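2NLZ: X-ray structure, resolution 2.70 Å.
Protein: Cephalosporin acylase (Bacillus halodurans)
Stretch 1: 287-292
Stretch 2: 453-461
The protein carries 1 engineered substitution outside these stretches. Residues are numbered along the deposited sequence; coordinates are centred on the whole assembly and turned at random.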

ATOM      1  N   GLU D 287      27.954  -7.527   7.654  1.00 49.86           N
ATOM      2  CA  GLU D 287      26.807  -7.894   8.476  1.00 58.58           C
ATOM      3  C   GLU D 287      25.590  -7.135   7.930  1.00 55.42           C
ATOM      4  O   GLU D 287      25.748  -6.177   7.168  1.00 51.18           O
ATOM      5  CB  GLU D 287      27.058  -7.559   9.959  1.00 70.12           C
ATOM      6  CG  GLU D 287      28.340  -8.153  10.569  1.00 84.31           C
ATOM      7  CD  GLU D 287      28.314  -9.672  10.665  1.00 94.77           C
ATOM      8  OE1 GLU D 287      27.234 -10.244  10.926  1.00 99.71           O
ATOM      9  OE2 GLU D 287      29.382 -10.295  10.484  1.00 91.43           O
ATOM     10  N   PHE D 288      24.382  -7.558   8.299  1.00 55.72           N
ATOM     11  CA  PHE D 288      23.161  -6.928   7.764  1.00 58.80           C
ATOM     12  C   PHE D 288      22.108  -6.595   8.823  1.00 71.50           C
ATOM     13  O   PHE D 288      21.776  -5.420   9.036  1.00 67.73           O
ATOM     14  CB  PHE D 288      22.557  -7.790   6.650  1.00 43.76           C
ATOM     15  CG  PHE D 288      23.446  -7.916   5.456  1.00 34.91           C
ATOM     16  CD1 PHE D 288      23.575  -6.864   4.561  1.00 21.99           C
ATOM     17  CD2 PHE D 288      24.185  -9.068   5.240  1.00 39.08           C
ATOM     18  CE1 PHE D 288      24.410  -6.959   3.466  1.00 31.75           C
ATOM     19  CE2 PHE D 288      25.023  -9.166   4.136  1.00 40.42           C
ATOM     20  CZ  PHE D 288      25.134  -8.104   3.252  1.00 34.16           C
ATOM     21  N   TYR D 289      21.602  -7.649   9.466  1.00 85.65           N
ATOM     22  CA  TYR D 289      20.599  -7.583  10.542  1.00 99.09           C
ATOM     23  C   TYR D 289      19.167  -7.372  10.037  1.00 93.64           C
ATOM     24  O   TYR D 289      18.275  -8.139  10.406  1.00 95.19           O
ATOM     25  CB  TYR D 289      20.984  -6.590  11.661  1.00114.04           C
ATOM     26  CG  TYR D 289      22.393  -6.781  12.209  1.00128.27           C
ATOM     27  CD1 TYR D 289      22.742  -7.932  12.920  1.00132.88           C
ATOM     28  CD2 TYR D 289      23.376  -5.806  12.016  1.00137.46           C
ATOM     29  CE1 TYR D 289      24.032  -8.108  13.419  1.00134.59           C
ATOM     30  CE2 TYR D 289      24.667  -5.972  12.512  1.00137.20           C
ATOM     31  CZ  TYR D 289      24.987  -7.123  13.210  1.00133.38           C
ATOM     32  OH  TYR D 289      26.263  -7.282  13.697  1.00129.60           O
ATOM     33  N   HIS D 290      18.940  -6.359   9.199  1.00 83.48           N
ATOM     34  CA  HIS D 290      17.624  -6.207   8.552  1.00 74.29           C
ATOM     35  C   HIS D 290      17.634  -6.113   7.013  1.00 65.51           C
ATOM     36  O   HIS D 290      18.521  -5.488   6.422  1.00 64.80           O
ATOM     37  CB  HIS D 290      16.812  -5.064   9.157  1.00 74.51           C
ATOM     38  CG  HIS D 290      15.355  -5.127   8.809  1.00 80.69           C
ATOM     39  ND1 HIS D 290      14.480  -6.000   9.421  1.00 80.78           N
ATOM     40  CD2 HIS D 290      14.625  -4.450   7.888  1.00 81.95           C
ATOM     41  CE1 HIS D 290      13.272  -5.846   8.907  1.00 80.94           C
ATOM     42  NE2 HIS D 290      13.334  -4.910   7.974  1.00 80.38           N
ATOM     43  N   LYS D 291      16.620  -6.718   6.389  1.00 52.33           N
ATOM     44  CA  LYS D 291      16.518  -6.835   4.931  1.00 46.46           C
ATOM     45  C   LYS D 291      16.235  -5.539   4.182  1.00 52.10           C
ATOM     46  O   LYS D 291      16.914  -5.225   3.202  1.00 61.19           O
ATOM     47  CB  LYS D 291      15.429  -7.832   4.565  1.00 45.59           C
ATOM     48  CG  LYS D 291      15.139  -7.896   3.081  1.00 34.92           C
ATOM     49  CD  LYS D 291      14.190  -9.022   2.773  1.00 27.77           C
ATOM     50  CE  LYS D 291      13.682  -8.966   1.323  1.00 37.74           C
ATOM     51  NZ  LYS D 291      14.750  -9.083   0.284  1.00 30.58           N
ATOM     52  N   ASP D 292      15.216  -4.808   4.623  1.00 51.89           N
ATOM     53  CA  ASP D 292      14.733  -3.642   3.883  1.00 49.92           C
ATOM     54  C   ASP D 292      15.424  -2.334   4.271  1.00 45.99           C
ATOM     55  O   ASP D 292      14.773  -1.394   4.714  1.00 44.06           O
ATOM     56  CB  ASP D 292      13.209  -3.526   4.007  1.00 51.06           C
ATOM     57  CG  ASP D 292      12.470  -4.656   3.284  1.00 57.32           C
ATOM     58  OD1 ASP D 292      12.471  -4.677   2.025  1.00 51.05           O
ATOM     59  OD2 ASP D 292      11.875  -5.517   3.979  1.00 51.97           O
ATOM     60  N   MET D 453      19.660 -15.047   1.011  1.00 21.81           N
ATOM     61  CA  MET D 453      19.732 -14.005   2.031  1.00 24.44           C
ATOM     62  C   MET D 453      18.393 -13.803   2.740  1.00 25.59           C
ATOM     63  O   MET D 453      18.356 -13.572   3.946  1.00 23.18           O
ATOM     64  CB  MET D 453      20.236 -12.712   1.427  1.00 20.09           C
ATOM     65  CG  MET D 453      21.669 -12.798   1.042  1.00 23.58           C
ATOM     66  SD  MET D 453      22.365 -11.164   1.016  1.00 34.23           S
ATOM     67  CE  MET D 453      22.785 -11.083  -0.688  1.00 27.08           C
ATOM     68  N   ASN D 454      17.296 -13.919   1.993  1.00 21.93           N
ATOM     69  CA  ASN D 454      15.958 -13.891   2.583  1.00 21.11           C
ATOM     70  C   ASN D 454      15.763 -15.014   3.591  1.00 20.39           C
ATOM     71  O   ASN D 454      15.060 -14.856   4.583  1.00 17.52           O
ATOM     72  CB  ASN D 454      14.882 -13.976   1.496  1.00 18.60           C
ATOM     73  CG  ASN D 454      14.829 -12.733   0.617  1.00 27.22           C
ATOM     74  OD1 ASN D 454      15.462 -11.718   0.908  1.00 22.22           O
ATOM     75  ND2 ASN D 454      14.081 -12.819  -0.483  1.00 13.26           N
ATOM     76  N   THR D 455      16.392 -16.151   3.337  1.00 23.10           N
ATOM     77  CA  THR D 455      16.245 -17.307   4.206  1.00 25.42           C
ATOM     78  C   THR D 455      17.215 -17.295   5.380  1.00 26.08           C
ATOM     79  O   THR D 455      16.797 -17.350   6.543  1.00 33.28           O
ATOM     80  CB  THR D 455      16.365 -18.610   3.410  1.00 22.32           C
ATOM     81  OG1 THR D 455      15.362 -18.606   2.391  1.00 17.12           O
ATOM     82  CG2 THR D 455      16.125 -19.809   4.299  1.00 25.84           C
ATOM     83  N   ILE D 456      18.503 -17.194   5.074  1.00 22.84           N
ATOM     84  CA  ILE D 456      19.544 -17.283   6.099  1.00 21.27           C
ATOM     85  C   ILE D 456      19.668 -15.989   6.908  1.00 24.06           C
ATOM     86  O   ILE D 456      19.586 -15.999   8.140  1.00 24.47           O
ATOM     87  CB  ILE D 456      20.903 -17.714   5.484  1.00 18.48           C
ATOM     88  CG1 ILE D 456      20.812 -19.156   4.954  1.00 18.48           C
ATOM     89  CG2 ILE D 456      22.037 -17.545   6.487  1.00 22.17           C
ATOM     90  CD1 ILE D 456      21.656 -19.417   3.711  1.00 23.21           C
ATOM     91  N   ASP D 457      19.842 -14.875   6.214  1.00 27.97           N
ATOM     92  CA  ASP D 457      20.043 -13.590   6.877  1.00 27.80           C
ATOM     93  C   ASP D 457      18.791 -13.017   7.497  1.00 27.19           C
ATOM     94  O   ASP D 457      18.848 -12.399   8.550  1.00 18.73           O
ATOM     95  CB  ASP D 457      20.602 -12.573   5.898  1.00 23.38           C
ATOM     96  CG  ASP D 457      21.970 -12.937   5.424  1.00 35.50           C
ATOM     97  OD1 ASP D 457      22.794 -13.337   6.275  1.00 33.84           O
ATOM     98  OD2 ASP D 457      22.215 -12.818   4.208  1.00 32.23           O
ATOM     99  N   PHE D 458      17.656 -13.199   6.839  1.00 28.49           N
ATOM    100  CA  PHE D 458      16.485 -12.435   7.242  1.00 27.13           C
ATOM    101  C   PHE D 458      15.307 -13.269   7.747  1.00 25.55           C
ATOM    102  O   PHE D 458      14.273 -12.715   8.139  1.00 29.96           O
ATOM    103  CB  PHE D 458      16.095 -11.467   6.128  1.00 27.02           C
ATOM    104  CG  PHE D 458      17.257 -10.667   5.600  1.00 26.63           C
ATOM    105  CD1 PHE D 458      18.106  -9.980   6.466  1.00 25.23           C
ATOM    106  CD2 PHE D 458      17.506 -10.598   4.244  1.00 32.79           C
ATOM    107  CE1 PHE D 458      19.185  -9.250   5.990  1.00 16.42           C
ATOM    108  CE2 PHE D 458      18.585  -9.855   3.758  1.00 35.87           C
ATOM    109  CZ  PHE D 458      19.419  -9.181   4.639  1.00 17.53           C
ATOM    110  N   GLY D 459      15.488 -14.594   7.759  1.00 22.92           N
ATOM    111  CA  GLY D 459      14.566 -15.516   8.433  1.00 21.64           C
ATOM    112  C   GLY D 459      13.140 -15.583   7.894  1.00 26.79           C
ATOM    113  O   GLY D 459      12.186 -15.844   8.657  1.00 24.09           O
ATOM    114  N   LEU D 460      13.003 -15.354   6.585  1.00 21.69           N
ATOM    115  CA  LEU D 460      11.716 -15.433   5.913  1.00 25.13           C
ATOM    116  C   LEU D 460      11.343 -16.882   5.699  1.00 24.61           C
ATOM    117  O   LEU D 460      12.209 -17.714   5.428  1.00 25.39           O
ATOM    118  CB  LEU D 460      11.772 -14.711   4.566  1.00 27.98           C
ATOM    119  CG  LEU D 460      11.312 -13.258   4.472  1.00 22.33           C
ATOM    120  CD1 LEU D 460      11.217 -12.577   5.839  1.00 23.68           C
ATOM    121  CD2 LEU D 460      12.221 -12.494   3.530  1.00 29.72           C
ATOM    122  N   ASN D 461      10.057 -17.185   5.823  1.00 21.93           N
ATOM    123  CA  ASN D 461       9.563 -18.502   5.423  1.00 30.32           C
ATOM    124  C   ASN D 461       9.615 -18.692   3.890  1.00 26.84           C
ATOM    125  O   ASN D 461       9.668 -17.700   3.162  1.00 29.32           O
ATOM    126  CB  ASN D 461       8.175 -18.758   6.016  1.00 24.90           C
ATOM    127  CG  ASN D 461       7.090 -17.989   5.318  1.00 23.91           C
ATOM    128  OD1 ASN D 461       7.023 -17.961   4.088  1.00 25.61           O
ATOM    129  ND2 ASN D 461       6.194 -17.393   6.101  1.00 14.25           N
TER

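Stretch 1, which has no regular secondary structure, packs against stretch 2, which starts in a helix and continues as loop. The CA atoms of Y289 and D457 lie 7.1 Å apart and those of K291 and F458 6.1 Å, and the contact buries 342 Å² over both sides.

Along stretch 2, M453 comes first. M453 SD sits 5.0 Å from the centroid of the F288 ring (CG through CZ), 27° off the ring normal, an oblique sulfur-aromatic approach. M453 O accepts two weak hydrogen bonds, from D457 N and F458 N (3.0 Å each); the second spans five residues, the signature of a pi-type turn.

N454 supplies the one hydrogen bond between the stretches: K291 NZ donates to N454 OD1 at 2.8 Å. The lysine reaches it with chi1 to chi3 all t and only chi4 turned to p, so an extended aliphatic chain delivers the charged amine to a neutral amide oxygen. N454 ND2 is satisfied elsewhere in the structure.

T455 and I456 make no contact with stretch 1. D457 points its CA-to-CB bond toward it, yet the nearest pair, D457 OD2 to F288 CD2, is 4.4 Å apart, a loose contact.

F458 is the centre of the packing. K291 CB lies 3.6 Å from the F458 ring centroid and 19° off the normal, a CH-pi contact over one face. F288 CB lies 3.7 Å from F458 CE1 at the ring edge, an apolar pairing, while Y289 O lies near the ring plane, 4.4 Å from F458 CD1.

At G459 the chain leaves helical geometry with phi of 64°, a value that favours glycine. L460 N then bonds back to N454 O (2.9 Å), and L460 CD2 approaches K291 CD at 4.1 Å, adding apolar cover to the lysine chain. N461 lies beyond the contact and caps the following helix.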